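Local coordinates for programmed Cell Death Protein 5 Homolog (Leishmania major, PDB 6VMT), which probably binds DNA, like other small helical proteins of the PDCD5 family, at residues Q35-N38 with M39-A42; Q72-R76 with G77-P81. One frame throughout, in Å; residues are numbered along the deposited sequence.

Contact 1 of 2, residues Q35-N38 with M39-A42; sequences QKEN and MLRA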
loop_
_atom_site.group_PDB
_atom_site.type_symbol
_atom_site.label_atom_id
_atom_site.label_comp_id
_atom_site.label_asym_id
_atom_site.label_seq_id
_atom_site.Cartn_x
_atom_site.Cartn_y
_atom_site.Cartn_z
ATOM N N GLN A 35 -7.693 -3.343 5.167
ATOM C CA GLN A 35 -6.653 -4.331 5.578
ATOM C C GLN A 35 -5.262 -3.683 5.532
ATOM O O GLN A 35 -4.501 -3.835 6.486
ATOM C CB GLN A 35 -6.655 -5.576 4.690
ATOM C CG GLN A 35 -6.023 -6.779 5.371
ATOM C CD GLN A 35 -5.796 -7.960 4.461
ATOM O OE1 GLN A 35 -5.816 -9.116 4.903
ATOM N NE2 GLN A 35 -5.547 -7.679 3.187
ATOM N N LYS A 36 -4.945 -2.994 4.442
ATOM C CA LYS A 36 -3.663 -2.275 4.264
ATOM C C LYS A 36 -3.576 -1.236 5.371
ATOM O O LYS A 36 -2.535 -1.167 5.989
ATOM C CB LYS A 36 -3.559 -1.674 2.855
ATOM C CG LYS A 36 -2.228 -1.028 2.488
ATOM C CD LYS A 36 -1.682 -1.424 1.104
ATOM C CE LYS A 36 -0.430 -0.665 0.682
ATOM N NZ LYS A 36 0.391 -1.390 -0.327
ATOM N N GLU A 37 -4.625 -0.456 5.619
ATOM C CA GLU A 37 -4.513 0.700 6.541
ATOM C C GLU A 37 -4.251 0.139 7.929
ATOM O O GLU A 37 -3.468 0.760 8.676
ATOM C CB GLU A 37 -5.734 1.619 6.485
ATOM C CG GLU A 37 -5.684 2.618 5.329
ATOM C CD GLU A 37 -4.565 3.658 5.361
ATOM O OE1 GLU A 37 -3.419 3.346 4.950
ATOM O OE2 GLU A 37 -4.841 4.800 5.780
ATOM N N ASN A 38 -4.833 -1.021 8.230
ATOM C CA ASN A 38 -4.682 -1.675 9.550
ATOM C C ASN A 38 -3.272 -2.240 9.662
ATOM O O ASN A 38 -2.640 -2.093 10.702
ATOM C CB ASN A 38 -5.700 -2.796 9.764
ATOM C CG ASN A 38 -7.099 -2.292 10.028
ATOM O OD1 ASN A 38 -7.335 -1.087 10.127
ATOM N ND2 ASN A 38 -8.035 -3.218 10.116
ATOM N N MET A 39 -2.816 -2.917 8.625
ATOM C CA MET A 39 -1.487 -3.558 8.615
ATOM C C MET A 39 -0.435 -2.482 8.911
ATOM O O MET A 39 0.398 -2.717 9.767
ATOM C CB MET A 39 -1.271 -4.238 7.267
ATOM C CG MET A 39 -1.983 -5.550 7.134
ATOM S SD MET A 39 -1.388 -6.401 5.644
ATOM C CE MET A 39 -2.436 -7.842 5.412
ATOM N N LEU A 40 -0.544 -1.292 8.335
ATOM C CA LEU A 40 0.405 -0.170 8.579
ATOM C C LEU A 40 0.207 0.451 9.948
ATOM O O LEU A 40 1.203 0.902 10.489
ATOM C CB LEU A 40 0.227 0.927 7.531
ATOM C CG LEU A 40 0.664 0.569 6.119
ATOM C CD1 LEU A 40 0.353 1.714 5.180
ATOM C CD2 LEU A 40 2.150 0.249 6.078
ATOM N N ARG A 41 -1.015 0.560 10.464
ATOM C CA ARG A 41 -1.236 1.118 11.834
ATOM C C ARG A 41 -0.416 0.291 12.826
ATOM O O ARG A 41 0.217 0.888 13.690
ATOM C CB ARG A 41 -2.704 1.080 12.272
ATOM C CG ARG A 41 -3.571 2.223 11.765
ATOM C CD ARG A 41 -5.055 1.860 11.707
ATOM N NE ARG A 41 -5.915 3.019 11.909
ATOM C CZ ARG A 41 -6.135 3.608 13.089
ATOM N NH1 ARG A 41 -5.560 3.149 14.193
ATOM N NH2 ARG A 41 -6.930 4.664 13.157
ATOM N N ALA A 42 -0.402 -1.035 12.651
ATOM C CA ALA A 42 0.184 -2.039 13.571
ATOM C C ALA A 42 1.705 -2.120 13.430
ATOM O O ALA A 42 2.375 -2.451 14.444
ATOM C CB ALA A 42 -0.416 -3.382 13.271
#
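Met39 N donates to Gln35 O at 2.9 Å, the shortest of four successive i to i+4 backbone bonds that mark this as regular alpha-helix near the C-terminal end of helix 12-43, in a predicted coiled coil. Leu40 N to Lys36 O, Arg41 N to Glu37 O and Ala42 N to Asn38 O continue the pattern. The carboxylate of Glu37 looks beyond this turn, its OE2 forming a salt bridge with Lys53 of helix 46-75. Glutamate suits the place because it is acidic and long enough to reach the lysine on the next helix, and its OE1 also comes within 4.1 Å of Leu40 CD1. Leu40 is the buried residue here; its branched side chain rests against Glu67 of helix 46-75, while Arg41 and Asn38 suit the exposed side. There the Asn38 amide and the Arg41 guanidinium stand nearly perpendicular, 86° apart, with OD1 of Asn38 4.0 Å from CD of Arg41. Gln35 and Met39, one turn apart, run alongside each other and point the same way. With CG opposite its carbonyl carbon (chi1 -78°) and the chain extended beyond, Met39 sets its methyl over the face of the Gln35 amide, where CE lies 3.5 Å from CD of Gln35.

Contact 2 of 2, residues Q72-R76 with G77-P81; sequences QAVQR and GKMQP
Ala73 O receives two backbone N-H groups from the segment that follows: Lys78 N at 2.8 Å, and Met79 N at 3.5 Å in a weak bond. Together with Gly77 N to Val74 O, 2.7 Å, the Lys78 bond closes a Schellman motif at the C-terminal end of helix 46-75. The Gly77 donor stands 51° out of the carbonyl plane of Val74, although its N-H points fairly straight at the oxygen. Gly77 turns the chain out of the helix with a positive phi (73°), a backbone shape that glycine adopts most readily. Further out, a water donates to Gln72 OE1 and accepts a weak bond from Lys78 NZ, lying also in the plane of the Arg76 guanidinium at its edge. Beyond the turn the contact becomes apolar. Ala73, small enough for the loop to come close, offers CB to Met79 SD at 3.8 Å. Val74 divides its two methyls: CG1, opposite the backbone N (chi1 180°), meets Pro81 CG at 3.6 Å, while CG2 faces Met79 CB. Val74 also touches Phe43 of helix 12-43. Backbone N-H groups thus satisfy carbonyls that the ending helix could no longer serve, and the apolar contacts hold the departing loop against its last turn.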
loop_
_atom_site.group_PDB
_atom_site.type_symbol
_atom_site.label_atom_id
_atom_site.label_comp_id
_atom_site.label_asym_id
_atom_site.label_seq_id
_atom_site.Cartn_x
_atom_site.Cartn_y
_atom_site.Cartn_z
ATOM N N GLN A 72 5.613 -6.778 3.413
ATOM C CA GLN A 72 6.179 -8.117 3.081
ATOM C C GLN A 72 7.204 -8.465 4.160
ATOM O O GLN A 72 7.206 -9.602 4.600
ATOM C CB GLN A 72 6.719 -8.220 1.642
ATOM C CG GLN A 72 8.022 -7.480 1.359
ATOM C CD GLN A 72 9.320 -8.207 1.663
ATOM O OE1 GLN A 72 9.425 -9.428 1.575
ATOM N NE2 GLN A 72 10.353 -7.448 2.003
ATOM N N ALA A 73 7.980 -7.490 4.640
ATOM C CA ALA A 73 9.134 -7.682 5.544
ATOM C C ALA A 73 8.686 -8.072 6.950
ATOM O O ALA A 73 9.258 -8.990 7.522
ATOM C CB ALA A 73 9.892 -6.400 5.599
ATOM N N VAL A 74 7.778 -7.301 7.532
ATOM C CA VAL A 74 7.200 -7.571 8.875
ATOM C C VAL A 74 6.426 -8.912 8.810
ATOM O O VAL A 74 6.721 -9.862 9.586
ATOM C CB VAL A 74 6.326 -6.384 9.298
ATOM C CG1 VAL A 74 5.700 -6.599 10.652
ATOM C CG2 VAL A 74 7.107 -5.087 9.319
ATOM N N GLN A 75 5.513 -9.067 7.856
ATOM C CA GLN A 75 4.740 -10.326 7.730
ATOM C C GLN A 75 5.636 -11.568 7.758
ATOM O O GLN A 75 5.138 -12.595 8.245
ATOM C CB GLN A 75 3.931 -10.291 6.453
ATOM C CG GLN A 75 2.613 -9.586 6.657
ATOM C CD GLN A 75 1.869 -9.600 5.358
ATOM O OE1 GLN A 75 2.413 -10.078 4.365
ATOM N NE2 GLN A 75 0.673 -9.013 5.362
ATOM N N ARG A 76 6.898 -11.472 7.304
ATOM C CA ARG A 76 7.870 -12.606 7.219
ATOM C C ARG A 76 8.862 -12.586 8.392
ATOM O O ARG A 76 9.744 -13.463 8.414
ATOM C CB ARG A 76 8.629 -12.570 5.882
ATOM C CG ARG A 76 7.766 -12.891 4.666
ATOM C CD ARG A 76 8.331 -12.586 3.281
ATOM N NE ARG A 76 7.278 -12.776 2.277
ATOM C CZ ARG A 76 7.386 -12.552 0.961
ATOM N NH1 ARG A 76 8.520 -12.118 0.431
ATOM N NH2 ARG A 76 6.343 -12.763 0.175
ATOM N N GLY A 77 8.750 -11.642 9.331
ATOM C CA GLY A 77 9.660 -11.539 10.495
ATOM C C GLY A 77 11.053 -11.018 10.141
ATOM O O GLY A 77 11.962 -11.160 10.969
ATOM N N LYS A 78 11.228 -10.375 8.985
ATOM C CA LYS A 78 12.536 -9.824 8.531
ATOM C C LYS A 78 12.771 -8.412 9.093
ATOM O O LYS A 78 13.922 -7.957 9.033
ATOM C CB LYS A 78 12.626 -9.903 7.002
ATOM C CG LYS A 78 12.694 -11.332 6.471
ATOM C CD LYS A 78 13.601 -11.547 5.282
ATOM C CE LYS A 78 13.551 -12.968 4.758
ATOM N NZ LYS A 78 13.849 -13.030 3.305
ATOM N N MET A 79 11.742 -7.775 9.654
ATOM C CA MET A 79 11.771 -6.422 10.280
ATOM C C MET A 79 11.003 -6.501 11.592
ATOM O O MET A 79 10.064 -7.296 11.669
ATOM C CB MET A 79 11.049 -5.388 9.417
ATOM C CG MET A 79 11.888 -4.174 9.016
ATOM S SD MET A 79 11.235 -3.402 7.481
ATOM C CE MET A 79 10.179 -2.146 8.187
ATOM N N GLN A 80 11.388 -5.696 12.573
ATOM C CA GLN A 80 10.787 -5.706 13.922
ATOM C C GLN A 80 9.790 -4.563 13.970
ATOM O O GLN A 80 10.176 -3.399 13.973
ATOM C CB GLN A 80 11.889 -5.559 14.976
ATOM C CG GLN A 80 11.396 -5.507 16.419
ATOM C CD GLN A 80 11.485 -6.829 17.143
ATOM O OE1 GLN A 80 12.375 -7.646 16.889
ATOM N NE2 GLN A 80 10.567 -7.042 18.077
ATOM N N PRO A 81 8.477 -4.852 14.044
ATOM C CA PRO A 81 7.483 -3.812 14.261
ATOM C C PRO A 81 7.497 -3.378 15.716
ATOM O O PRO A 81 7.884 -4.154 16.578
ATOM C CB PRO A 81 6.163 -4.484 13.906
ATOM C CG PRO A 81 6.395 -5.947 14.170
ATOM C CD PRO A 81 7.876 -6.187 13.973
HETATM O O HOH W 1 11.227 -10.902 2.749
#

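How the contacts relate
Contact 1 comes first along the chain, near the end of helix 12-43; contact 2 follows at the end of helix 46-75 and enters the loop before helix 85-103. Their centres are about 13 Å apart, and the two helices are consecutive. The contacts also touch directly: Met39 CE of contact 1 packs against Gln75 NE2 of contact 2 at 3.3 Å. The last turns of the two helices therefore meet at this point, one still regular helix and the other already being capped. Both belong to the double-stranded DNA-binding domain, and the long first helix packs against the second close to where the chain departs toward the third.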